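Local coordinates for protein mitomycin biosynthesis 6-O-methyltransferase (Streptomyces lavendulae, PDB 3GWZ) that transfers a methyl group from S-adenosyl-L-methionine to the quinone hydroxyl of demethylmitomycins A and B, forming mitomycins A and B, at residues A128-A131 with R132-A136; K174-E177 with L178-A182; R313-A316 with S317-F320; A332-S335 with E336-A340. All coordinates share one frame; numbering follows the deposited sequence.

In the fold
All four contacts are local, each within a turn or two of chain; they follow one another in series, so none nests in or crosses another. From the N terminus, contact 1 lies on helix 126-135, packed between helix 32-61 and helix 173-197. Contact 2 is on helix 173-197, and touches contact 1 where F133 meets F179 and T129 meets A182. Contact 3 begins helix 316-329 after strand 302-308, about 20 Å from contact 1 centre to centre; both touch the second subunit. Contact 4 begins the next helix, 336-344, and carries E333 into the active site.

Contact 1: A128-A131 with R132-A136; sequences ATDA and RFQAA
The carbonyl oxygen of A128 serves R132 twice. Its stronger partner is the side chain, with R132 NH1 3.0 Å from A128 O; the backbone R132 N makes a weak bond to the same atom. The acceptor lies in the guanidinium plane, at its edge, whereas NH1 stands 42° above the carbonyl plane. CG stands anti to the carbonyl carbon, and the chain, extended from there to NE, runs back toward A128, where NH2 also bonds to the carbonyl of L119. Two residues further along, D130 and Q134 are joined by two waters. One donates to D130 OD1 at 2.8 Å and accepts from Q134 NE2 at 3.3 Å; the other donates to D130 OD2 and accepts from Q134 NE2 at 3.1 Å. Both carboxylate oxygens and the amide nitrogen are thereby supplied, while Q134 OE1 takes a bond from H56 NE2. This is i to i+4 pairing on helix 126-135, which sits between helix 32-61, in the dimerisation domain, and helix 173-197 of the methyltransferase domain. D130 O accepts Q134 N at 2.8 Å, and F133 N reaches T129 O at 3.0 Å. With CG anti to the backbone N (chi1 178°), the F133 ring presents its edge to D130, where CD2 lies 3.4 Å from OD1, carboxylate and ring only 18° from coplanar. T129 OG1 is bonded to S125 O and S185 OG, and A131 and Q134 pack on L46 of the second subunit.

Contact 2: K174-E177 with L178-A182; sequences KARE and LFNRA
R176 O receives the shortest bond here, from N180 N at 2.8 Å with an N-H...O angle of 165°. Over that same carbonyl folds the asparagine side chain: N180 CB lies 3.2 Å from R176 O, and N180 ND2 rests 3.4 Å from R176 CG. The two side chains travel together off the helix before their polar ends part. R176 bends at chi3 (-48°) toward the carbonyls of T169 and H170, whereas N180 ND2 bonds to E240 OE1. The next pair, E177 and R181, is held by R181 N to E177 O at 2.9 Å. Their side chains meet through R181 CD, 3.6 Å from E177 OE2, with carboxylate and guanidinium planes 48° apart. The charged ends stay 4.3 Å apart between E177 OE2 and R181 NH1, too far for a salt bridge. A water spans the gap, accepting from R181 NH1 at 3.0 Å and donating weakly to E177 OE2. On another side of the helix, F179 belongs to the S-adenosyl-L-homocysteine pocket and touches that ligand. Because E177 OE1 forms its salt bridge with R213, the carboxylate is divided between that arginine and the water, and its attraction to R181 is probably a loose, water-mediated one.

Contact 3: R313-A316 with S317-F320; sequences RPAA and STLF
A316 carries the largest share of this contact, its methyl group lying against the F320 ring at 4.1 Å from CB to CE2. The backbone draws the two together: F320 N bonds to A316 O at 2.8 Å, nearly in line with the carbonyl, and the ring atom CD2 comes within 3.1 Å of that same oxygen. L319 and P314 form the second cluster. Starting from a CG that is anti to the carbonyl carbon (chi1 -62°), the leucine branch CD2 swings back over the turn and settles on the proline ring, 3.8 Å from P314 CB and 4.1 Å from P314 CG. L319 N, in the carbonyl plane of A315, bonds to A315 O at 3.2 Å, and T318 N adds a weak bond to A315 O. A water links A315 N, from which it accepts, with T318 OG1 at 2.9 Å. The second subunit covers the turn: P314 packs on R93, A316 on V98, L319 on T97 and F320 on Q47 of that neighbouring copy. The turn is thus part of the homodimer interface. With A315 at the N-cap of helix 316-329, P314 and L319 hold the N' and N4 positions, and their apolar contact is that of a hydrophobic staple at a helix start.

Contact 4: A332-S335 with E336-A340; sequences AERS and ESEFA
E333 joins the helix ahead through a water, which donates to E333 O at 2.8 Å and to E338 OE1 at 3.1 Å. Its own carboxylate turns the other way, taking bonds from H279 ND1 and N308 ND2, so it probably orients H279, the inferred proton acceptor, beside N308, which binds substrate. R334 follows, its CB over one face of the F339 ring, 4.1 Å from the centroid and 20° off the normal, a CH-pi contact offset toward the rim. The extended arginine chain continues across the ring, with R334 CD 3.9 Å from F339 CE1, and the guanidinium then reaches a salt bridge with D283 and the carbonyls of W281 and L278. S335 comes last, and three groups meet it. Its N-H points at E338 OE1, 3.0 Å away with a nearly straight angle of 168°, on the anti side, though tilted out of the carboxylate plane. S335 O receives F339 N at 3.1 Å. Its hydroxyl, turned by chi1 (73°) toward the first turn of the helix, shares a hydrogen bond with S337 OG at 3.0 Å, either oxygen able to donate. E338, with CG anti to its carbonyl carbon and the chain extended beyond, reaches back past the serine hydroxyl to the S335 N-H, and its negative end lies near the helix start, where the dipole would probably favour it. S335 is the N-cap of helix 336-344, and the return of the E338 carboxylate to its N-H is the N3-to-N-cap half of a capping box.

Contact 1: A128-A131 with R132-A136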
# COMPACT_ATOMS: atom_id res chain seq x y z
N ALA A 128 13.23 -5.31 -1.64
CA ALA A 128 12.49 -4.86 -0.46
C ALA A 128 12.40 -5.93 0.62
O ALA A 128 12.54 -5.64 1.81
CB ALA A 128 11.08 -4.40 -0.85
N THR A 129 12.15 -7.17 0.22
CA THR A 129 12.06 -8.24 1.22
C THR A 129 13.43 -8.54 1.77
O THR A 129 13.58 -8.82 2.97
CB THR A 129 11.42 -9.52 0.65
OG1 THR A 129 12.06 -9.88 -0.58
CG2 THR A 129 9.93 -9.30 0.43
N ASP A 130 14.45 -8.48 0.92
CA ASP A 130 15.81 -8.79 1.37
C ASP A 130 16.29 -7.72 2.36
O ASP A 130 16.95 -8.03 3.36
CB ASP A 130 16.78 -8.94 0.20
CG ASP A 130 17.86 -9.98 0.46
OD1 ASP A 130 17.84 -10.63 1.53
OD2 ASP A 130 18.74 -10.14 -0.41
N ALA A 131 15.97 -6.46 2.08
CA ALA A 131 16.39 -5.39 2.98
C ALA A 131 15.84 -5.64 4.38
O ALA A 131 16.55 -5.46 5.37
CB ALA A 131 15.95 -4.03 2.47
N ARG A 132 14.59 -6.07 4.47
CA ARG A 132 13.96 -6.32 5.77
C ARG A 132 14.49 -7.57 6.46
O ARG A 132 14.57 -7.62 7.68
CB ARG A 132 12.43 -6.37 5.63
CG ARG A 132 11.83 -4.99 5.36
CD ARG A 132 10.40 -5.03 4.84
NE ARG A 132 9.89 -3.67 4.73
CZ ARG A 132 10.17 -2.84 3.73
NH1 ARG A 132 10.95 -3.24 2.72
NH2 ARG A 132 9.67 -1.61 3.72
N PHE A 133 14.82 -8.58 5.65
CA PHE A 133 15.46 -9.82 6.13
C PHE A 133 16.82 -9.49 6.74
O PHE A 133 17.13 -9.91 7.86
CB PHE A 133 15.60 -10.77 4.92
CG PHE A 133 16.29 -12.10 5.20
CD1 PHE A 133 15.97 -12.85 6.31
CD2 PHE A 133 17.20 -12.61 4.28
CE1 PHE A 133 16.59 -14.09 6.54
CE2 PHE A 133 17.83 -13.85 4.50
CZ PHE A 133 17.52 -14.59 5.63
N GLN A 134 17.61 -8.72 6.02
CA GLN A 134 18.95 -8.32 6.47
C GLN A 134 18.93 -7.39 7.68
O GLN A 134 19.92 -7.28 8.41
CB GLN A 134 19.69 -7.62 5.33
CG GLN A 134 20.00 -8.52 4.15
CD GLN A 134 20.48 -7.73 2.95
OE1 GLN A 134 20.68 -6.51 3.02
NE2 GLN A 134 20.65 -8.42 1.82
N ALA A 135 17.81 -6.70 7.89
CA ALA A 135 17.68 -5.79 9.02
C ALA A 135 17.73 -6.53 10.35
O ALA A 135 18.15 -5.97 11.37
CB ALA A 135 16.38 -5.00 8.90
N ALA A 136 17.29 -7.79 10.35
CA ALA A 136 17.29 -8.61 11.55
C ALA A 136 18.67 -8.70 12.19
O ALA A 136 19.67 -8.92 11.50
CB ALA A 136 16.77 -10.02 11.26
O HOH W 1 20.23 -11.59 2.58
O HOH W 2 20.74 -8.32 -1.23

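Contact 2: K174-E177 with L178-A182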
# COMPACT_ATOMS: atom_id res chain seq x y z
N LYS A 174 8.52 -15.03 13.36
CA LYS A 174 8.98 -13.78 12.77
C LYS A 174 10.19 -14.00 11.87
O LYS A 174 10.24 -13.50 10.75
CB LYS A 174 9.29 -12.74 13.85
CG LYS A 174 8.09 -12.36 14.71
CD LYS A 174 8.50 -11.47 15.88
CE LYS A 174 7.31 -11.16 16.78
NZ LYS A 174 6.20 -10.48 16.04
N ALA A 175 11.17 -14.76 12.36
CA ALA A 175 12.33 -15.12 11.56
C ALA A 175 11.92 -15.92 10.32
O ALA A 175 12.39 -15.66 9.21
CB ALA A 175 13.32 -15.91 12.40
N ARG A 176 11.04 -16.90 10.51
CA ARG A 176 10.53 -17.70 9.40
C ARG A 176 9.88 -16.81 8.34
O ARG A 176 10.10 -16.98 7.14
CB ARG A 176 9.51 -18.73 9.92
CG ARG A 176 9.05 -19.78 8.90
CD ARG A 176 7.84 -20.54 9.44
NE ARG A 176 8.07 -20.97 10.82
CZ ARG A 176 7.15 -20.96 11.78
NH1 ARG A 176 5.92 -20.55 11.53
NH2 ARG A 176 7.46 -21.38 13.00
N GLU A 177 9.11 -15.84 8.80
CA GLU A 177 8.39 -14.95 7.89
C GLU A 177 9.36 -14.08 7.09
O GLU A 177 9.22 -13.97 5.87
CB GLU A 177 7.38 -14.09 8.67
CG GLU A 177 6.89 -12.85 7.94
CD GLU A 177 5.64 -13.10 7.12
OE1 GLU A 177 5.44 -14.25 6.67
OE2 GLU A 177 4.86 -12.15 6.92
N LEU A 178 10.34 -13.46 7.75
CA LEU A 178 11.32 -12.63 7.05
C LEU A 178 12.08 -13.42 5.98
O LEU A 178 12.28 -12.95 4.86
CB LEU A 178 12.33 -12.00 8.01
CG LEU A 178 11.77 -10.90 8.91
CD1 LEU A 178 12.83 -10.47 9.91
CD2 LEU A 178 11.30 -9.73 8.05
N PHE A 179 12.52 -14.62 6.34
CA PHE A 179 13.23 -15.45 5.37
C PHE A 179 12.32 -15.92 4.22
O PHE A 179 12.66 -15.78 3.04
CB PHE A 179 13.91 -16.65 6.02
CG PHE A 179 14.40 -17.64 5.00
CD1 PHE A 179 15.34 -17.26 4.05
CD2 PHE A 179 13.90 -18.93 4.95
CE1 PHE A 179 15.79 -18.15 3.08
CE2 PHE A 179 14.35 -19.83 3.99
CZ PHE A 179 15.30 -19.44 3.06
N ASN A 180 11.18 -16.50 4.56
CA ASN A 180 10.28 -17.02 3.53
C ASN A 180 9.77 -15.95 2.56
O ASN A 180 9.54 -16.24 1.39
CB ASN A 180 9.11 -17.78 4.16
CG ASN A 180 9.53 -19.13 4.69
OD1 ASN A 180 10.63 -19.61 4.39
ND2 ASN A 180 8.67 -19.75 5.48
N ARG A 181 9.60 -14.73 3.06
CA ARG A 181 9.26 -13.60 2.19
C ARG A 181 10.42 -13.26 1.25
O ARG A 181 10.21 -12.97 0.08
CB ARG A 181 8.89 -12.35 3.01
CG ARG A 181 7.46 -12.35 3.54
CD ARG A 181 7.17 -11.10 4.39
NE ARG A 181 7.11 -9.88 3.58
CZ ARG A 181 6.00 -9.43 2.99
NH1 ARG A 181 4.86 -10.10 3.10
NH2 ARG A 181 6.04 -8.30 2.28
N ALA A 182 11.65 -13.28 1.75
CA ALA A 182 12.80 -12.91 0.93
C ALA A 182 13.08 -13.96 -0.14
O ALA A 182 13.43 -13.63 -1.28
CB ALA A 182 14.04 -12.67 1.78
O HOH W 3 4.33 -12.94 3.83

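Contact 3: R313-A316 with S317-F320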
# COMPACT_ATOMS: atom_id res chain seq x y z
N ARG A 313 33.52 -16.90 -15.44
CA ARG A 313 33.67 -15.54 -14.92
C ARG A 313 32.40 -15.09 -14.21
O ARG A 313 31.60 -14.35 -14.76
CB ARG A 313 34.03 -14.56 -16.04
CG ARG A 313 34.70 -13.29 -15.54
CD ARG A 313 34.67 -12.18 -16.57
NE ARG A 313 33.32 -11.97 -17.08
CZ ARG A 313 32.95 -10.92 -17.80
NH1 ARG A 313 33.82 -9.97 -18.09
NH2 ARG A 313 31.70 -10.83 -18.22
N PRO A 314 32.20 -15.58 -12.97
CA PRO A 314 30.98 -15.26 -12.22
C PRO A 314 30.89 -13.76 -11.92
O PRO A 314 31.92 -13.12 -11.66
CB PRO A 314 31.15 -16.04 -10.91
CG PRO A 314 32.31 -16.96 -11.13
CD PRO A 314 33.16 -16.36 -12.19
N ALA A 315 29.69 -13.20 -11.96
CA ALA A 315 29.48 -11.81 -11.57
C ALA A 315 29.70 -11.67 -10.07
O ALA A 315 29.48 -12.62 -9.31
CB ALA A 315 28.08 -11.36 -11.94
N ALA A 316 30.13 -10.49 -9.64
CA ALA A 316 30.30 -10.22 -8.22
C ALA A 316 29.06 -10.59 -7.41
O ALA A 316 29.17 -11.17 -6.34
CB ALA A 316 30.67 -8.76 -7.99
N SER A 317 27.87 -10.25 -7.93
CA SER A 317 26.63 -10.53 -7.22
C SER A 317 26.45 -12.02 -6.95
O SER A 317 25.94 -12.42 -5.89
CB SER A 317 25.43 -10.00 -8.00
OG SER A 317 24.21 -10.28 -7.32
N THR A 318 26.85 -12.84 -7.91
CA THR A 318 26.73 -14.28 -7.79
C THR A 318 27.64 -14.77 -6.68
O THR A 318 27.28 -15.66 -5.90
CB THR A 318 27.11 -14.98 -9.11
OG1 THR A 318 26.13 -14.65 -10.11
CG2 THR A 318 27.17 -16.50 -8.93
N LEU A 319 28.82 -14.18 -6.60
CA LEU A 319 29.78 -14.53 -5.56
C LEU A 319 29.37 -13.99 -4.18
O LEU A 319 29.66 -14.60 -3.15
CB LEU A 319 31.19 -14.09 -5.96
CG LEU A 319 31.72 -14.77 -7.24
CD1 LEU A 319 33.17 -14.38 -7.49
CD2 LEU A 319 31.60 -16.29 -7.15
N PHE A 320 28.71 -12.84 -4.14
CA PHE A 320 28.20 -12.33 -2.86
C PHE A 320 27.16 -13.30 -2.29
O PHE A 320 27.17 -13.61 -1.10
CB PHE A 320 27.61 -10.92 -3.01
CG PHE A 320 28.66 -9.84 -2.98
CD1 PHE A 320 29.44 -9.65 -1.85
CD2 PHE A 320 28.85 -9.01 -4.08
CE1 PHE A 320 30.41 -8.65 -1.82
CE2 PHE A 320 29.81 -8.03 -4.06
CZ PHE A 320 30.59 -7.84 -2.93
O HOH W 4 27.44 -15.13 -12.61

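Contact 4: A332-S335 with E336-A340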
# COMPACT_ATOMS: atom_id res chain seq x y z
N ALA A 332 27.17 -23.31 -0.52
CA ALA A 332 28.10 -22.86 -1.55
C ALA A 332 27.46 -23.08 -2.90
O ALA A 332 26.73 -24.05 -3.10
CB ALA A 332 29.41 -23.65 -1.47
N GLU A 333 27.73 -22.18 -3.84
CA GLU A 333 27.32 -22.37 -5.22
C GLU A 333 28.31 -23.32 -5.87
O GLU A 333 29.47 -23.39 -5.45
CB GLU A 333 27.30 -21.04 -5.98
CG GLU A 333 26.48 -19.93 -5.31
CD GLU A 333 24.97 -20.15 -5.39
OE1 GLU A 333 24.53 -21.29 -5.64
OE2 GLU A 333 24.22 -19.16 -5.18
N ARG A 334 27.84 -24.04 -6.89
CA ARG A 334 28.66 -25.02 -7.57
C ARG A 334 28.64 -24.80 -9.08
O ARG A 334 27.71 -24.18 -9.61
CB ARG A 334 28.15 -26.43 -7.26
CG ARG A 334 28.50 -26.95 -5.86
CD ARG A 334 27.74 -28.25 -5.58
NE ARG A 334 28.01 -28.78 -4.25
CZ ARG A 334 27.20 -28.62 -3.20
NH1 ARG A 334 26.05 -27.95 -3.33
NH2 ARG A 334 27.53 -29.15 -2.03
N SER A 335 29.68 -25.29 -9.76
CA SER A 335 29.70 -25.34 -11.22
C SER A 335 28.93 -26.57 -11.68
O SER A 335 28.63 -27.45 -10.88
CB SER A 335 31.14 -25.44 -11.73
OG SER A 335 31.66 -26.73 -11.49
N GLU A 336 28.60 -26.64 -12.96
CA GLU A 336 27.91 -27.83 -13.47
C GLU A 336 28.74 -29.09 -13.27
O GLU A 336 28.20 -30.14 -12.95
CB GLU A 336 27.52 -27.66 -14.94
CG GLU A 336 26.68 -28.80 -15.49
CD GLU A 336 26.21 -28.57 -16.92
OE1 GLU A 336 25.83 -27.43 -17.27
OE2 GLU A 336 26.23 -29.54 -17.70
N SER A 337 30.06 -29.00 -13.46
CA SER A 337 30.92 -30.17 -13.30
C SER A 337 30.97 -30.64 -11.85
O SER A 337 31.04 -31.83 -11.57
CB SER A 337 32.33 -29.90 -13.82
OG SER A 337 32.98 -28.89 -13.08
N GLU A 338 30.93 -29.69 -10.92
CA GLU A 338 30.83 -30.05 -9.52
C GLU A 338 29.52 -30.79 -9.22
O GLU A 338 29.51 -31.80 -8.51
CB GLU A 338 31.03 -28.82 -8.63
CG GLU A 338 32.51 -28.47 -8.47
CD GLU A 338 32.75 -27.07 -7.91
OE1 GLU A 338 31.82 -26.25 -7.92
OE2 GLU A 338 33.88 -26.81 -7.48
N PHE A 339 28.41 -30.29 -9.76
CA PHE A 339 27.14 -30.99 -9.58
C PHE A 339 27.22 -32.39 -10.21
O PHE A 339 26.78 -33.37 -9.62
CB PHE A 339 25.97 -30.21 -10.19
CG PHE A 339 25.32 -29.24 -9.25
CD1 PHE A 339 24.78 -29.67 -8.04
CD2 PHE A 339 25.22 -27.90 -9.58
CE1 PHE A 339 24.18 -28.77 -7.17
CE2 PHE A 339 24.60 -26.99 -8.72
CZ PHE A 339 24.08 -27.43 -7.52
N ALA A 340 27.78 -32.45 -11.42
CA ALA A 340 27.85 -33.71 -12.17
C ALA A 340 28.59 -34.79 -11.39
O ALA A 340 28.19 -35.95 -11.40
CB ALA A 340 28.51 -33.48 -13.53
O HOH W 5 31.61 -25.18 -4.97